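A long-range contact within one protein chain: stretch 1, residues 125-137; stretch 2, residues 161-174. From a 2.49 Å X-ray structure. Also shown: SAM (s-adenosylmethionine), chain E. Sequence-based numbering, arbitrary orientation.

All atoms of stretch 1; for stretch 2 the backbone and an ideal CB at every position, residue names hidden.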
# COMPACT_ATOMS: atom_id res chain seq x y z
N LEU A 125 24.49 8.49 5.96
CA LEU A 125 23.15 9.01 5.93
C LEU A 125 22.29 8.65 7.11
O LEU A 125 22.23 7.54 7.51
CB LEU A 125 22.48 8.47 4.69
CG LEU A 125 21.20 9.13 4.26
CD1 LEU A 125 21.54 10.41 3.57
CD2 LEU A 125 20.52 8.19 3.31
N ARG A 126 21.58 9.61 7.64
CA ARG A 126 20.72 9.30 8.73
C ARG A 126 19.36 9.04 8.17
O ARG A 126 18.88 9.79 7.40
CB ARG A 126 20.69 10.46 9.70
CG ARG A 126 19.91 10.21 10.97
CD ARG A 126 18.94 11.33 11.21
NE ARG A 126 18.01 11.04 12.28
CZ ARG A 126 18.31 10.32 13.34
NH1 ARG A 126 19.50 9.80 13.47
NH2 ARG A 126 17.40 10.10 14.27
N VAL A 127 18.76 7.93 8.53
CA VAL A 127 17.50 7.59 7.93
C VAL A 127 16.37 7.57 8.92
O VAL A 127 16.46 6.96 9.92
CB VAL A 127 17.59 6.24 7.27
CG1 VAL A 127 16.37 6.01 6.44
CG2 VAL A 127 18.80 6.17 6.39
N GLU A 128 15.30 8.26 8.61
CA GLU A 128 14.12 8.24 9.46
C GLU A 128 12.99 7.43 8.85
O GLU A 128 12.46 7.77 7.85
CB GLU A 128 13.62 9.64 9.68
CG GLU A 128 14.48 10.51 10.54
CD GLU A 128 13.80 11.82 10.88
OE1 GLU A 128 14.32 12.88 10.51
OE2 GLU A 128 12.75 11.78 11.52
N ILE A 129 12.61 6.36 9.52
CA ILE A 129 11.50 5.55 9.09
C ILE A 129 10.38 5.49 10.10
O ILE A 129 10.58 5.19 11.23
CB ILE A 129 11.95 4.12 8.83
CG1 ILE A 129 13.06 4.11 7.82
CG2 ILE A 129 10.81 3.29 8.32
CD1 ILE A 129 13.77 2.80 7.76
N ILE A 130 9.17 5.76 9.63
CA ILE A 130 7.96 5.48 10.35
C ILE A 130 7.13 4.48 9.59
O ILE A 130 6.82 4.67 8.46
CB ILE A 130 7.15 6.74 10.54
CG1 ILE A 130 7.95 7.73 11.35
CG2 ILE A 130 5.83 6.42 11.20
CD1 ILE A 130 7.21 8.99 11.66
N SER A 131 6.74 3.42 10.25
CA SER A 131 5.98 2.38 9.61
C SER A 131 4.72 2.05 10.34
O SER A 131 4.57 2.40 11.46
CB SER A 131 6.82 1.15 9.45
OG SER A 131 6.15 0.31 8.58
N PHE A 132 3.79 1.43 9.68
CA PHE A 132 2.50 1.16 10.23
C PHE A 132 2.27 -0.30 10.09
O PHE A 132 2.51 -0.84 9.08
CB PHE A 132 1.44 1.91 9.44
CG PHE A 132 1.54 3.40 9.57
CD1 PHE A 132 2.10 4.15 8.58
CD2 PHE A 132 1.08 4.02 10.69
CE1 PHE A 132 2.21 5.50 8.71
CE2 PHE A 132 1.18 5.38 10.82
CZ PHE A 132 1.75 6.12 9.84
N GLU A 133 1.89 -0.98 11.13
CA GLU A 133 1.64 -2.39 11.01
C GLU A 133 0.61 -2.81 12.01
O GLU A 133 0.85 -2.71 13.16
CB GLU A 133 2.93 -3.13 11.25
CG GLU A 133 2.88 -4.62 11.04
CD GLU A 133 2.05 -5.08 9.88
OE1 GLU A 133 1.07 -5.75 10.08
OE2 GLU A 133 2.41 -4.83 8.75
N LYS A 134 -0.55 -3.22 11.55
CA LYS A 134 -1.56 -3.81 12.41
C LYS A 134 -1.32 -5.20 12.94
O LYS A 134 -1.84 -5.54 13.96
CB LYS A 134 -2.95 -3.64 11.85
CG LYS A 134 -3.45 -4.70 10.91
CD LYS A 134 -4.73 -4.23 10.31
CE LYS A 134 -5.64 -5.35 9.91
NZ LYS A 134 -7.01 -4.84 9.93
N GLU A 135 -0.58 -6.00 12.21
CA GLU A 135 -0.29 -7.37 12.57
C GLU A 135 1.17 -7.70 12.44
O GLU A 135 1.56 -8.37 11.54
CB GLU A 135 -1.08 -8.31 11.68
CG GLU A 135 -0.85 -9.79 11.93
CD GLU A 135 -1.65 -10.70 11.03
OE1 GLU A 135 -1.42 -11.89 11.04
OE2 GLU A 135 -2.54 -10.25 10.32
N LEU A 136 1.98 -7.23 13.38
CA LEU A 136 3.38 -7.55 13.40
C LEU A 136 3.64 -9.02 13.62
O LEU A 136 2.99 -9.65 14.41
CB LEU A 136 4.05 -6.77 14.50
CG LEU A 136 5.54 -6.70 14.36
CD1 LEU A 136 5.84 -6.27 12.96
CD2 LEU A 136 6.07 -5.69 15.33
N LEU A 137 4.59 -9.56 12.91
CA LEU A 137 4.89 -10.96 12.96
C LEU A 137 6.02 -11.18 13.91
O LEU A 137 6.75 -10.27 14.20
CB LEU A 137 5.26 -11.48 11.59
CG LEU A 137 4.19 -11.58 10.53
CD1 LEU A 137 4.68 -12.42 9.39
CD2 LEU A 137 2.90 -12.13 11.07
N UNK A 161 13.49 2.13 17.55
CA UNK A 161 14.91 2.29 17.67
C UNK A 161 15.40 3.69 17.35
O UNK A 161 14.97 4.29 16.41
CB UNK A 161 15.61 1.28 16.76
N UNK A 162 16.33 4.20 18.13
CA UNK A 162 16.96 5.47 17.83
C UNK A 162 18.46 5.35 17.84
O UNK A 162 19.02 4.76 18.71
CB UNK A 162 16.51 6.54 18.83
N UNK A 163 19.13 5.89 16.85
CA UNK A 163 20.52 5.56 16.65
C UNK A 163 21.16 6.67 15.90
O UNK A 163 20.51 7.61 15.55
CB UNK A 163 20.69 4.23 15.91
N UNK A 164 22.46 6.59 15.69
CA UNK A 164 23.08 7.69 15.03
C UNK A 164 22.55 7.83 13.64
O UNK A 164 22.11 8.90 13.26
CB UNK A 164 24.60 7.53 15.02
N UNK A 165 22.74 6.80 12.84
CA UNK A 165 22.19 6.71 11.50
C UNK A 165 20.69 6.53 11.35
O UNK A 165 20.11 7.00 10.41
CB UNK A 165 22.87 5.54 10.79
N UNK A 166 20.08 5.77 12.22
CA UNK A 166 18.77 5.28 11.93
C UNK A 166 17.73 5.60 12.95
O UNK A 166 17.92 5.36 14.10
CB UNK A 166 18.83 3.76 11.74
N UNK A 167 16.60 6.10 12.52
CA UNK A 167 15.47 6.23 13.41
C UNK A 167 14.33 5.36 12.93
O UNK A 167 13.96 5.42 11.81
CB UNK A 167 15.03 7.69 13.52
N UNK A 168 13.81 4.50 13.78
CA UNK A 168 12.77 3.58 13.39
C UNK A 168 11.58 3.62 14.32
O UNK A 168 11.73 3.49 15.49
CB UNK A 168 13.33 2.16 13.33
N UNK A 169 10.39 3.84 13.82
CA UNK A 169 9.23 3.53 14.61
C UNK A 169 8.22 2.81 13.79
O UNK A 169 7.76 3.32 12.83
CB UNK A 169 8.62 4.80 15.21
N UNK A 170 7.82 1.64 14.22
CA UNK A 170 6.77 0.96 13.57
C UNK A 170 5.65 1.05 14.54
O UNK A 170 5.78 0.62 15.63
CB UNK A 170 7.13 -0.48 13.18
N UNK A 171 4.55 1.66 14.16
CA UNK A 171 3.46 1.82 15.08
C UNK A 171 2.44 0.79 14.80
O UNK A 171 1.88 0.73 13.74
CB UNK A 171 2.85 3.22 15.00
N UNK A 172 2.23 -0.06 15.78
CA UNK A 172 1.25 -1.09 15.74
C UNK A 172 -0.13 -0.56 15.91
O UNK A 172 -0.32 0.46 16.48
CB UNK A 172 1.54 -2.14 16.81
N UNK A 173 -1.08 -1.33 15.41
CA UNK A 173 -2.44 -0.93 15.21
C UNK A 173 -2.74 -0.48 13.81
O UNK A 173 -1.88 -0.44 12.99
CB UNK A 173 -2.80 0.19 16.19
N UNK A 174 -3.98 -0.11 13.58
CA UNK A 174 -4.49 0.41 12.32
C UNK A 174 -3.84 1.70 11.95
O UNK A 174 -3.76 2.58 12.74
CB UNK A 174 -6.01 0.60 12.39
N SAM E . 5.72 -3.95 3.02
CA SAM E . 5.86 -5.31 3.39
C SAM E . 7.24 -5.66 3.01
O SAM E . 7.78 -6.68 3.35
OXT SAM E . 7.86 -4.86 2.37
CB SAM E . 4.70 -6.02 2.72
CG SAM E . 3.45 -5.74 3.56
SD SAM E . 2.03 -6.37 3.05
CE SAM E . 1.85 -6.04 1.47
C5' SAM E . 0.74 -5.65 3.81
C4' SAM E . 0.93 -5.27 5.28
O4' SAM E . 0.00 -4.26 5.63
C3' SAM E . 0.66 -6.39 6.26
O3' SAM E . 1.63 -6.37 7.29
C2' SAM E . -0.67 -6.04 6.86
O2' SAM E . -0.77 -6.54 8.17
C1' SAM E . -0.63 -4.55 6.86
N9 SAM E . -1.94 -3.89 7.01
C8 SAM E . -3.06 -4.15 6.37
N7 SAM E . -4.04 -3.35 6.74
C5 SAM E . -3.57 -2.55 7.65
C6 SAM E . -4.08 -1.46 8.46
N6 SAM E . -5.34 -1.05 8.38
N1 SAM E . -3.26 -0.87 9.28
C2 SAM E . -2.02 -1.24 9.39
N3 SAM E . -1.50 -2.21 8.70
C4 SAM E . -2.20 -2.91 7.83

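Position 161 has nothing of stretch 1 near its ideal CB, so the contact leaves its type open; it is Tyr161, whose backbone pairs with position 168 within its own stretch. At 162 the CB is also free, but the guanidinium of Arg126 lies within reach of a long side chain, and an acid would suit it. Glu162 forms a salt bridge, OE2 lying 2.6 Å from Arg126 NH2, although the hydrogen bond itself is bent and weak.

At 163 the ideal CB is free of stretch 1 and the backbone is extended, so many residues would suit. Gly163 contributes its backbone: Arg126 NH1 donates to Gly163 O at 3.2 Å. At 164 the CB points away, so many residues would do; Glu164 is poorly ordered. The CB of 165 lies sideways, 3.9 Å from Leu125 O, where a long, flexible chain can pass; Arg165 fits, and its backbone O accepts a very short 2.5 Å hydrogen bond from Val127 N.

From 166 onward the backbone runs parallel to stretch 1, and alternate side chains share a face. Position 166 falls on the face of Val127 and Ile129, which invites a branched apolar residue. Leu166 brings CD1 to 4.1 Å from Ile129 CD1. At 167 the ideal CB is only 3.5 Å from Arg126 NH2 and 4.1 Å from Glu128 CG, favouring something small, perhaps polar. Ser167 fits, and its OG donates to Glu162 OE1 at 2.7 Å, holding the acid that pairs with Arg126.

Position 168 returns to the Ile129 face, where several aliphatics would serve; Leu168 CD2 packs 4.3 Å from Ile129 CG2. Position 169 lies beside Ile130 on the face that also carries the acid Glu128, so an aliphatic or a long basic chain would suit. Lys169 passes there, its NZ 4.3 Å from Ile130 CD1.

At 170 the CB stands 4.1 Å from Ser131 CB, suiting a compact residue; Val170 places CG2 3.9 Å from that CB and CG1 3.9 Å from Glu133 CB. At 171 Ile130 and the Phe132 ring call for a sizeable apolar group. Leu171 reaches both with CD1, 4.3 Å from Ile130 CG2 and 4.2 Å from Phe132 CE2. At 172 Leu136 is within reach of a longer apolar group, so leucine, isoleucine or methionine would suit. Leu172 CD2 comes to 4.2 Å from Leu136 CD2.

At 173, phi is 96° and psi 180°, angles that would jam a CB against the preceding carbonyl O, so glycine is required: Gly173. At 174 the CB points away from stretch 1, but the SAM adenine amino group lies nearby and wants an acceptor. Asp174 OD1 accepts from SAM N6 at 3.0 Å, and the side chain also caps the helix that follows.

Stretch 2, residues 161-174: YEGERLSLKVLLGD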
# COMPACT_ATOMS: atom_id res chain seq x y z
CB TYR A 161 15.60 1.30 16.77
CG TYR A 161 17.08 1.39 16.78
CD1 TYR A 161 17.82 0.84 17.80
CD2 TYR A 161 17.75 2.02 15.78
CE1 TYR A 161 19.18 0.92 17.81
CE2 TYR A 161 19.11 2.10 15.79
CZ TYR A 161 19.81 1.55 16.81
OH TYR A 161 21.16 1.63 16.82
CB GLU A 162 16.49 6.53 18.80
CG GLU A 162 16.79 7.93 18.35
CD GLU A 162 15.90 8.38 17.24
OE1 GLU A 162 14.74 7.95 17.20
OE2 GLU A 162 16.36 9.18 16.42
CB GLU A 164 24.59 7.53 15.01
CG GLU A 164 25.08 6.24 14.39
CD GLU A 164 26.60 6.13 14.33
OE1 GLU A 164 27.16 6.32 13.23
OE2 GLU A 164 27.22 5.85 15.37
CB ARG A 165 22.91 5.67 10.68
CG ARG A 165 24.35 5.99 10.48
CD ARG A 165 24.94 5.17 9.38
NE ARG A 165 24.75 3.76 9.62
CZ ARG A 165 25.19 2.81 8.82
NH1 ARG A 165 25.84 3.10 7.73
NH2 ARG A 165 24.98 1.55 9.14
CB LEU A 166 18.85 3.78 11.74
CG LEU A 166 17.53 3.06 11.60
CD1 LEU A 166 16.87 3.40 10.30
CD2 LEU A 166 17.77 1.58 11.67
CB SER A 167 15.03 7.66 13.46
OG SER A 167 14.24 7.85 14.59
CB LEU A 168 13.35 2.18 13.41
CG LEU A 168 13.05 1.15 12.34
CD1 LEU A 168 13.48 -0.20 12.84
CD2 LEU A 168 11.60 1.13 11.97
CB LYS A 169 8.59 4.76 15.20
CG LYS A 169 9.44 6.00 15.16
CD LYS A 169 9.29 6.83 16.41
CE LYS A 169 8.85 8.24 16.09
NZ LYS A 169 9.77 8.92 15.15
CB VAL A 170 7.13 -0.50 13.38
CG1 VAL A 170 6.00 -1.24 12.74
CG2 VAL A 170 8.35 -0.62 12.54
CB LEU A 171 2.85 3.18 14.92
CG LEU A 171 3.83 4.33 14.84
CD1 LEU A 171 3.14 5.62 14.49
CD2 LEU A 171 4.61 4.47 16.11
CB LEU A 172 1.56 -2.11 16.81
CG LEU A 172 3.05 -2.23 16.97
CD1 LEU A 172 3.38 -3.50 17.72
CD2 LEU A 172 3.69 -2.26 15.61
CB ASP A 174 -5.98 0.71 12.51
CG ASP A 174 -6.74 0.76 11.22
OD1 ASP A 174 -6.20 1.12 10.19
OD2 ASP A 174 -7.92 0.45 11.25
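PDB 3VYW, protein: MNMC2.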